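Local coordinates for Atg1 tMIT (PDB 4P1N), which is the C-terminal tandem MIT region of a serine/threonine protein kinase that is essential in autophagy, where it is required for autophagosome formation, at residues Lys99-Lys111 with Leu176-Ile188. Residues are numbered along the deposited sequence; the frame is centred on the assembly and turned at random.
Sequences KKLCMESLLLYLK and LDDEPTIFVEKLI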
ATOM      1  N   LYS B  99      -5.409  29.371   1.457  1.00 71.82           N
ATOM      2  CA  LYS B  99      -6.160  28.903   2.622  1.00 71.16           C
ATOM      3  C   LYS B  99      -7.248  27.888   2.220  1.00 67.24           C
ATOM      4  O   LYS B  99      -7.494  26.920   2.941  1.00 60.97           O
ATOM      5  CB  LYS B  99      -6.805  30.042   3.380  1.00 75.25           C
ATOM      6  CG  LYS B  99      -6.493  29.995   4.859  1.00 79.41           C
ATOM      7  CD  LYS B  99      -7.567  30.670   5.691  1.00 84.66           C
ATOM      8  CE  LYS B  99      -8.653  29.676   6.075  1.00 85.88           C
ATOM      9  NZ  LYS B  99      -9.323  30.104   7.333  1.00 89.46           N
ATOM     10  N   LYS B 100      -7.884  28.120   1.078  1.00 65.26           N
ATOM     11  CA  LYS B 100      -8.917  27.227   0.587  1.00 68.27           C
ATOM     12  C   LYS B 100      -8.337  25.842   0.219  1.00 61.22           C
ATOM     13  O   LYS B 100      -8.878  24.808   0.602  1.00 59.80           O
ATOM     14  CB  LYS B 100      -9.625  27.849  -0.622  1.00 74.15           C
ATOM     15  CG  LYS B 100     -11.024  27.303  -0.820  1.00 79.57           C
ATOM     16  CD  LYS B 100     -11.569  27.571  -2.212  1.00 84.62           C
ATOM     17  CE  LYS B 100     -13.050  27.198  -2.281  1.00 87.34           C
ATOM     18  NZ  LYS B 100     -13.425  26.530  -3.562  1.00 87.20           N
ATOM     19  N   LEU B 101      -7.234  25.844  -0.515  1.00 56.49           N
ATOM     20  CA  LEU B 101      -6.552  24.633  -0.875  1.00 57.47           C
ATOM     21  C   LEU B 101      -6.050  23.857   0.341  1.00 55.56           C
ATOM     22  O   LEU B 101      -6.131  22.635   0.361  1.00 50.71           O
ATOM     23  CB  LEU B 101      -5.372  24.928  -1.805  1.00 60.55           C
ATOM     24  CG  LEU B 101      -5.726  25.287  -3.249  1.00 63.52           C
ATOM     25  CD1 LEU B 101      -4.478  25.770  -3.979  1.00 67.29           C
ATOM     26  CD2 LEU B 101      -6.341  24.120  -3.986  1.00 60.50           C
ATOM     27  N   CYS B 102      -5.514  24.568   1.328  1.00 54.65           N
ATOM     28  CA  CYS B 102      -4.977  23.946   2.529  1.00 54.05           C
ATOM     29  C   CYS B 102      -6.099  23.242   3.318  1.00 53.51           C
ATOM     30  O   CYS B 102      -5.947  22.055   3.717  1.00 47.01           O
ATOM     31  CB  CYS B 102      -4.254  24.972   3.408  1.00 57.71           C
ATOM     32  SG  CYS B 102      -2.610  25.432   2.793  1.00 62.02           S
ATOM     33  N   MET B 103      -7.212  23.953   3.522  1.00 50.58           N
ATOM     34  CA  MET B 103      -8.367  23.351   4.163  1.00 52.88           C
ATOM     35  C   MET B 103      -8.895  22.135   3.406  1.00 46.36           C
ATOM     36  O   MET B 103      -9.167  21.134   4.013  1.00 44.84           O
ATOM     37  CB  MET B 103      -9.519  24.344   4.346  1.00 56.26           C
ATOM     38  CG  MET B 103      -9.772  24.703   5.790  1.00 65.18           C
ATOM     39  SD  MET B 103     -10.379  23.300   6.742  1.00 65.02           S
ATOM     40  CE  MET B 103     -11.855  24.008   7.494  1.00 71.72           C
ATOM     41  N   GLU B 104      -9.077  22.278   2.105  1.00 46.15           N
ATOM     42  CA  GLU B 104      -9.601  21.228   1.247  1.00 46.15           C
ATOM     43  C   GLU B 104      -8.716  19.993   1.320  1.00 43.94           C
ATOM     44  O   GLU B 104      -9.208  18.898   1.549  1.00 38.47           O
ATOM     45  CB  GLU B 104      -9.735  21.699  -0.188  1.00 48.15           C
ATOM     46  CG  GLU B 104     -10.963  22.568  -0.427  1.00 53.93           C
ATOM     47  CD  GLU B 104     -11.019  23.228  -1.814  1.00 59.58           C
ATOM     48  OE1 GLU B 104     -12.094  23.791  -2.150  1.00 63.27           O
ATOM     49  OE2 GLU B 104     -10.009  23.219  -2.556  1.00 57.72           O
ATOM     50  N   SER B 105      -7.415  20.199   1.191  1.00 42.84           N
ATOM     51  CA  SER B 105      -6.461  19.108   1.267  1.00 40.60           C
ATOM     52  C   SER B 105      -6.511  18.429   2.648  1.00 37.81           C
ATOM     53  O   SER B 105      -6.600  17.210   2.748  1.00 34.53           O
ATOM     54  CB  SER B 105      -5.051  19.587   0.904  1.00 42.85           C
ATOM     55  OG  SER B 105      -4.218  18.467   0.558  1.00 48.20           O
ATOM     56  N   LEU B 106      -6.525  19.209   3.709  1.00 38.20           N
ATOM     57  CA  LEU B 106      -6.572  18.664   5.046  1.00 39.64           C
ATOM     58  C   LEU B 106      -7.766  17.781   5.243  1.00 37.00           C
ATOM     59  O   LEU B 106      -7.631  16.688   5.761  1.00 37.37           O
ATOM     60  CB  LEU B 106      -6.686  19.778   6.089  1.00 43.96           C
ATOM     61  CG  LEU B 106      -6.026  19.610   7.449  1.00 47.98           C
ATOM     62  CD1 LEU B 106      -6.639  20.635   8.410  1.00 50.74           C
ATOM     63  CD2 LEU B 106      -6.021  18.216   8.059  1.00 47.27           C
ATOM     64  N   LEU B 107      -8.944  18.306   4.921  1.00 35.46           N
ATOM     65  CA  LEU B 107     -10.181  17.567   5.066  1.00 35.96           C
ATOM     66  C   LEU B 107     -10.171  16.231   4.311  1.00 33.15           C
ATOM     67  O   LEU B 107     -10.665  15.212   4.821  1.00 31.70           O
ATOM     68  CB  LEU B 107     -11.384  18.435   4.601  1.00 38.04           C
ATOM     69  CG  LEU B 107     -11.658  19.698   5.437  1.00 40.76           C
ATOM     70  CD1 LEU B 107     -12.909  20.391   4.918  1.00 41.96           C
ATOM     71  CD2 LEU B 107     -11.790  19.367   6.907  1.00 41.28           C
ATOM     72  N   LEU B 108      -9.607  16.239   3.107  1.00 32.13           N
ATOM     73  CA  LEU B 108      -9.454  15.013   2.303  1.00 30.39           C
ATOM     74  C   LEU B 108      -8.458  14.061   2.906  1.00 28.60           C
ATOM     75  O   LEU B 108      -8.659  12.846   2.848  1.00 28.44           O
ATOM     76  CB  LEU B 108      -9.050  15.372   0.859  1.00 31.48           C
ATOM     77  CG  LEU B 108     -10.147  16.160   0.134  1.00 32.14           C
ATOM     78  CD1 LEU B 108      -9.646  16.689  -1.189  1.00 32.44           C
ATOM     79  CD2 LEU B 108     -11.423  15.325  -0.041  1.00 31.93           C
ATOM     80  N   TYR B 109      -7.383  14.563   3.513  1.00 28.53           N
ATOM     81  CA  TYR B 109      -6.498  13.668   4.223  1.00 28.84           C
ATOM     82  C   TYR B 109      -7.221  13.093   5.446  1.00 30.58           C
ATOM     83  O   TYR B 109      -6.988  11.943   5.796  1.00 32.65           O
ATOM     84  CB  TYR B 109      -5.167  14.330   4.649  1.00 29.49           C
ATOM     85  CG  TYR B 109      -4.188  14.451   3.555  1.00 28.83           C
ATOM     86  CD1 TYR B 109      -3.736  13.319   2.855  1.00 28.07           C
ATOM     87  CD2 TYR B 109      -3.782  15.695   3.110  1.00 31.50           C
ATOM     88  CE1 TYR B 109      -2.858  13.427   1.787  1.00 28.08           C
ATOM     89  CE2 TYR B 109      -2.913  15.811   2.020  1.00 33.19           C
ATOM     90  CZ  TYR B 109      -2.475  14.681   1.356  1.00 31.44           C
ATOM     91  OH  TYR B 109      -1.597  14.829   0.323  1.00 33.73           O
ATOM     92  N   LEU B 110      -8.051  13.873   6.129  1.00 30.40           N
ATOM     93  CA  LEU B 110      -8.725  13.343   7.320  1.00 31.27           C
ATOM     94  C   LEU B 110      -9.750  12.280   6.935  1.00 30.16           C
ATOM     95  O   LEU B 110      -9.925  11.328   7.640  1.00 30.50           O
ATOM     96  CB  LEU B 110      -9.410  14.419   8.160  1.00 32.85           C
ATOM     97  CG  LEU B 110      -8.523  15.491   8.797  1.00 34.75           C
ATOM     98  CD1 LEU B 110      -9.415  16.508   9.500  1.00 36.78           C
ATOM     99  CD2 LEU B 110      -7.575  14.944   9.853  1.00 36.16           C
ATOM    100  N   LYS B 111     -10.412  12.435   5.799  1.00 28.48           N
ATOM    101  CA  LYS B 111     -11.280  11.408   5.344  1.00 27.62           C
ATOM    102  C   LYS B 111     -10.506  10.158   4.942  1.00 27.61           C
ATOM    103  O   LYS B 111     -10.930   9.022   5.266  1.00 27.44           O
ATOM    104  CB  LYS B 111     -12.162  11.917   4.205  1.00 28.94           C
ATOM    105  CG  LYS B 111     -13.125  10.896   3.644  1.00 28.91           C
ATOM    106  CD  LYS B 111     -14.176  10.432   4.638  1.00 30.14           C
ATOM    107  CE  LYS B 111     -15.211  11.520   4.954  1.00 32.79           C
ATOM    108  NZ  LYS B 111     -15.841  11.157   6.240  1.00 33.76           N
ATOM    109  N   LEU B 176     -12.810  36.124   8.763  1.00105.79           N
ATOM    110  CA  LEU B 176     -12.623  34.717   9.147  1.00101.03           C
ATOM    111  C   LEU B 176     -13.987  34.114   9.502  1.00102.91           C
ATOM    112  O   LEU B 176     -14.264  32.960   9.200  1.00 99.92           O
ATOM    113  CB  LEU B 176     -11.674  34.607  10.353  1.00101.00           C
ATOM    114  CG  LEU B 176     -11.240  33.212  10.819  1.00 97.69           C
ATOM    115  CD1 LEU B 176     -10.360  32.548   9.777  1.00 94.83           C
ATOM    116  CD2 LEU B 176     -10.512  33.275  12.155  1.00 98.31           C
ATOM    117  N   ASP B 177     -14.823  34.910  10.166  1.00111.06           N
ATOM    118  CA  ASP B 177     -16.194  34.524  10.493  1.00113.25           C
ATOM    119  C   ASP B 177     -17.030  34.342   9.222  1.00111.34           C
ATOM    120  O   ASP B 177     -17.854  33.429   9.136  1.00110.13           O
ATOM    121  CB  ASP B 177     -16.830  35.595  11.395  1.00120.24           C
ATOM    122  CG  ASP B 177     -18.215  35.210  11.891  1.00123.16           C
ATOM    123  OD1 ASP B 177     -18.533  34.004  11.932  1.00123.15           O
ATOM    124  OD2 ASP B 177     -18.987  36.125  12.252  1.00129.79           O
ATOM    125  N   ASP B 178     -16.799  35.207   8.237  1.00111.88           N
ATOM    126  CA  ASP B 178     -17.620  35.254   7.024  1.00112.14           C
ATOM    127  C   ASP B 178     -17.323  34.139   6.008  1.00108.69           C
ATOM    128  O   ASP B 178     -18.222  33.740   5.267  1.00108.25           O
ATOM    129  CB  ASP B 178     -17.484  36.621   6.343  1.00114.72           C
ATOM    130  N   GLU B 179     -16.087  33.635   5.964  1.00103.22           N
ATOM    131  CA  GLU B 179     -15.705  32.643   4.947  1.00102.59           C
ATOM    132  C   GLU B 179     -16.747  31.519   4.830  1.00 95.67           C
ATOM    133  O   GLU B 179     -17.239  31.020   5.842  1.00 95.86           O
ATOM    134  CB  GLU B 179     -14.316  32.041   5.237  1.00103.26           C
ATOM    135  CG  GLU B 179     -13.168  33.033   5.076  1.00108.75           C
ATOM    136  CD  GLU B 179     -11.790  32.390   5.096  1.00107.12           C
ATOM    137  OE1 GLU B 179     -11.638  31.299   5.691  1.00104.29           O
ATOM    138  OE2 GLU B 179     -10.851  32.992   4.522  1.00106.98           O
ATOM    139  N   PRO B 180     -17.090  31.122   3.596  1.00 92.21           N
ATOM    140  CA  PRO B 180     -18.049  30.026   3.425  1.00 89.69           C
ATOM    141  C   PRO B 180     -17.472  28.747   4.024  1.00 79.39           C
ATOM    142  O   PRO B 180     -16.278  28.523   3.871  1.00 75.71           O
ATOM    143  CB  PRO B 180     -18.164  29.903   1.906  1.00 91.68           C
ATOM    144  CG  PRO B 180     -16.847  30.387   1.391  1.00 91.90           C
ATOM    145  CD  PRO B 180     -16.431  31.483   2.325  1.00 93.00           C
ATOM    146  N   THR B 181     -18.286  27.954   4.725  1.00 75.08           N
ATOM    147  CA  THR B 181     -17.778  26.766   5.410  1.00 73.14           C
ATOM    148  C   THR B 181     -17.508  25.676   4.379  1.00 69.24           C
ATOM    149  O   THR B 181     -18.340  25.394   3.523  1.00 71.30           O
ATOM    150  CB  THR B 181     -18.728  26.223   6.504  1.00 74.00           C
ATOM    151  OG1 THR B 181     -18.801  27.154   7.586  1.00 77.29           O
ATOM    152  CG2 THR B 181     -18.207  24.889   7.063  1.00 71.85           C
ATOM    153  N   ILE B 182     -16.323  25.091   4.457  1.00 64.60           N
ATOM    154  CA  ILE B 182     -15.932  24.053   3.544  1.00 59.52           C
ATOM    155  C   ILE B 182     -16.296  22.743   4.183  1.00 57.51           C
ATOM    156  O   ILE B 182     -15.895  22.478   5.317  1.00 60.52           O
ATOM    157  CB  ILE B 182     -14.447  24.099   3.218  1.00 58.29           C
ATOM    158  CG1 ILE B 182     -14.118  25.442   2.568  1.00 60.71           C
ATOM    159  CG2 ILE B 182     -14.097  22.943   2.272  1.00 57.52           C
ATOM    160  CD1 ILE B 182     -12.645  25.733   2.399  1.00 60.35           C
ATOM    161  N   PHE B 183     -17.110  21.973   3.466  1.00 52.86           N
ATOM    162  CA  PHE B 183     -17.557  20.661   3.872  1.00 51.30           C
ATOM    163  C   PHE B 183     -16.857  19.630   2.985  1.00 47.30           C
ATOM    164  O   PHE B 183     -16.893  19.717   1.746  1.00 42.91           O
ATOM    165  CB  PHE B 183     -19.055  20.497   3.646  1.00 55.64           C
ATOM    166  CG  PHE B 183     -19.919  21.227   4.638  1.00 62.38           C
ATOM    167  CD1 PHE B 183     -20.431  22.480   4.338  1.00 64.80           C
ATOM    168  CD2 PHE B 183     -20.256  20.648   5.861  1.00 66.33           C
ATOM    169  CE1 PHE B 183     -21.254  23.152   5.234  1.00 67.14           C
ATOM    170  CE2 PHE B 183     -21.093  21.323   6.760  1.00 67.84           C
ATOM    171  CZ  PHE B 183     -21.583  22.572   6.440  1.00 67.72           C
ATOM    172  N   VAL B 184     -16.273  18.621   3.615  1.00 43.69           N
ATOM    173  CA  VAL B 184     -15.640  17.559   2.866  1.00 40.10           C
ATOM    174  C   VAL B 184     -16.684  16.820   1.992  1.00 40.98           C
ATOM    175  O   VAL B 184     -16.376  16.298   0.913  1.00 39.73           O
ATOM    176  CB  VAL B 184     -14.924  16.573   3.806  1.00 37.52           C
ATOM    177  CG1 VAL B 184     -15.962  15.716   4.546  1.00 39.44           C
ATOM    178  CG2 VAL B 184     -13.980  15.698   2.977  1.00 35.04           C
ATOM    179  N   GLU B 185     -17.937  16.775   2.419  1.00 42.66           N
ATOM    180  CA  GLU B 185     -18.838  15.950   1.630  1.00 44.37           C
ATOM    181  C   GLU B 185     -19.222  16.625   0.314  1.00 43.88           C
ATOM    182  O   GLU B 185     -19.392  15.953  -0.692  1.00 44.36           O
ATOM    183  CB  GLU B 185     -19.993  15.306   2.415  1.00 44.48           C
ATOM    184  CG  GLU B 185     -20.538  15.961   3.619  1.00 46.73           C
ATOM    185  CD  GLU B 185     -19.624  16.180   4.778  1.00 45.28           C
ATOM    186  OE1 GLU B 185     -19.581  15.354   5.705  1.00 48.07           O
ATOM    187  OE2 GLU B 185     -19.057  17.281   4.842  1.00 45.16           O
ATOM    188  N   LYS B 186     -19.200  17.945   0.298  1.00 43.09           N
ATOM    189  CA  LYS B 186     -19.382  18.693  -0.925  1.00 48.02           C
ATOM    190  C   LYS B 186     -18.213  18.525  -1.903  1.00 44.99           C
ATOM    191  O   LYS B 186     -18.408  18.324  -3.093  1.00 47.03           O
ATOM    192  CB  LYS B 186     -19.581  20.154  -0.584  1.00 52.69           C
ATOM    193  CG  LYS B 186     -19.859  21.011  -1.795  1.00 62.95           C
ATOM    194  CD  LYS B 186     -18.890  22.196  -1.935  1.00 65.20           C
ATOM    195  CE  LYS B 186     -19.635  23.449  -2.383  1.00 64.68           C
ATOM    196  NZ  LYS B 186     -20.231  23.256  -3.739  1.00 67.24           N
ATOM    197  N   LEU B 187     -16.994  18.598  -1.388  1.00 44.25           N
ATOM    198  CA  LEU B 187     -15.786  18.228  -2.137  1.00 40.84           C
ATOM    199  C   LEU B 187     -15.905  16.857  -2.809  1.00 36.90           C
ATOM    200  O   LEU B 187     -15.684  16.712  -3.982  1.00 33.73           O
ATOM    201  CB  LEU B 187     -14.592  18.196  -1.171  1.00 44.00           C
ATOM    202  CG  LEU B 187     -13.566  19.336  -1.126  1.00 47.38           C
ATOM    203  CD1 LEU B 187     -14.062  20.609  -1.779  1.00 47.65           C
ATOM    204  CD2 LEU B 187     -13.038  19.571   0.287  1.00 48.10           C
ATOM    205  N   ILE B 188     -16.235  15.834  -2.039  1.00 37.27           N
ATOM    206  CA  ILE B 188     -16.330  14.480  -2.598  1.00 35.16           C
ATOM    207  C   ILE B 188     -17.432  14.398  -3.672  1.00 36.61           C
ATOM    208  O   ILE B 188     -17.233  13.878  -4.786  1.00 35.07           O
ATOM    209  CB  ILE B 188     -16.510  13.450  -1.452  1.00 34.46           C
ATOM    210  CG1 ILE B 188     -15.202  13.389  -0.610  1.00 33.60           C
ATOM    211  CG2 ILE B 188     -16.874  12.080  -2.047  1.00 33.49           C
ATOM    212  CD1 ILE B 188     -15.380  12.948   0.856  1.00 34.26           C
TER
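L107 and V184 bring the backbones to 5.9 Å between their CA atoms, where the first turn of helix 184-188 crosses helix 99-111 almost perpendicularly (-89°, axes 10.0 Å apart); before that turn, the extended segment 179-183 runs along the same helix. I182 carries most of the packing of this segment. Its CG1 branch reaches CD1 between K100 and M103, 3.9 Å from M103 CB, while CG2, anti to the backbone N, turns to L107 CD1. At the crossing, L107 CB lies 4.1 Å from V184 CB, and V184 CG2 also meets L108 CD2, which extends on to I188 CG1. L187 comes at about a right angle to the E104 side chain, its CD2 3.7 Å from E104 CG. Two lysines hold the carboxylate beyond, K31 of helix 10-33 by a salt bridge to OE2 and K100 by a weak bond to OE1. K111 lays CG against I188 CD1, and its NZ goes to L231 O and E235. At the far end K99, bent at chi3 (89°), brings NZ to E179 OE1 at 3.1 Å, on the syn side and 24° out of the carboxylate plane; N168 OD1 also takes this ammonium. The contact thus joins the two MIT domains through a largely aliphatic interface that buries branched side chains at the crossing, with one salt bridge between the segments at the more exposed end near E179, which is poorly ordered, so that the pairing there is probably less rigid.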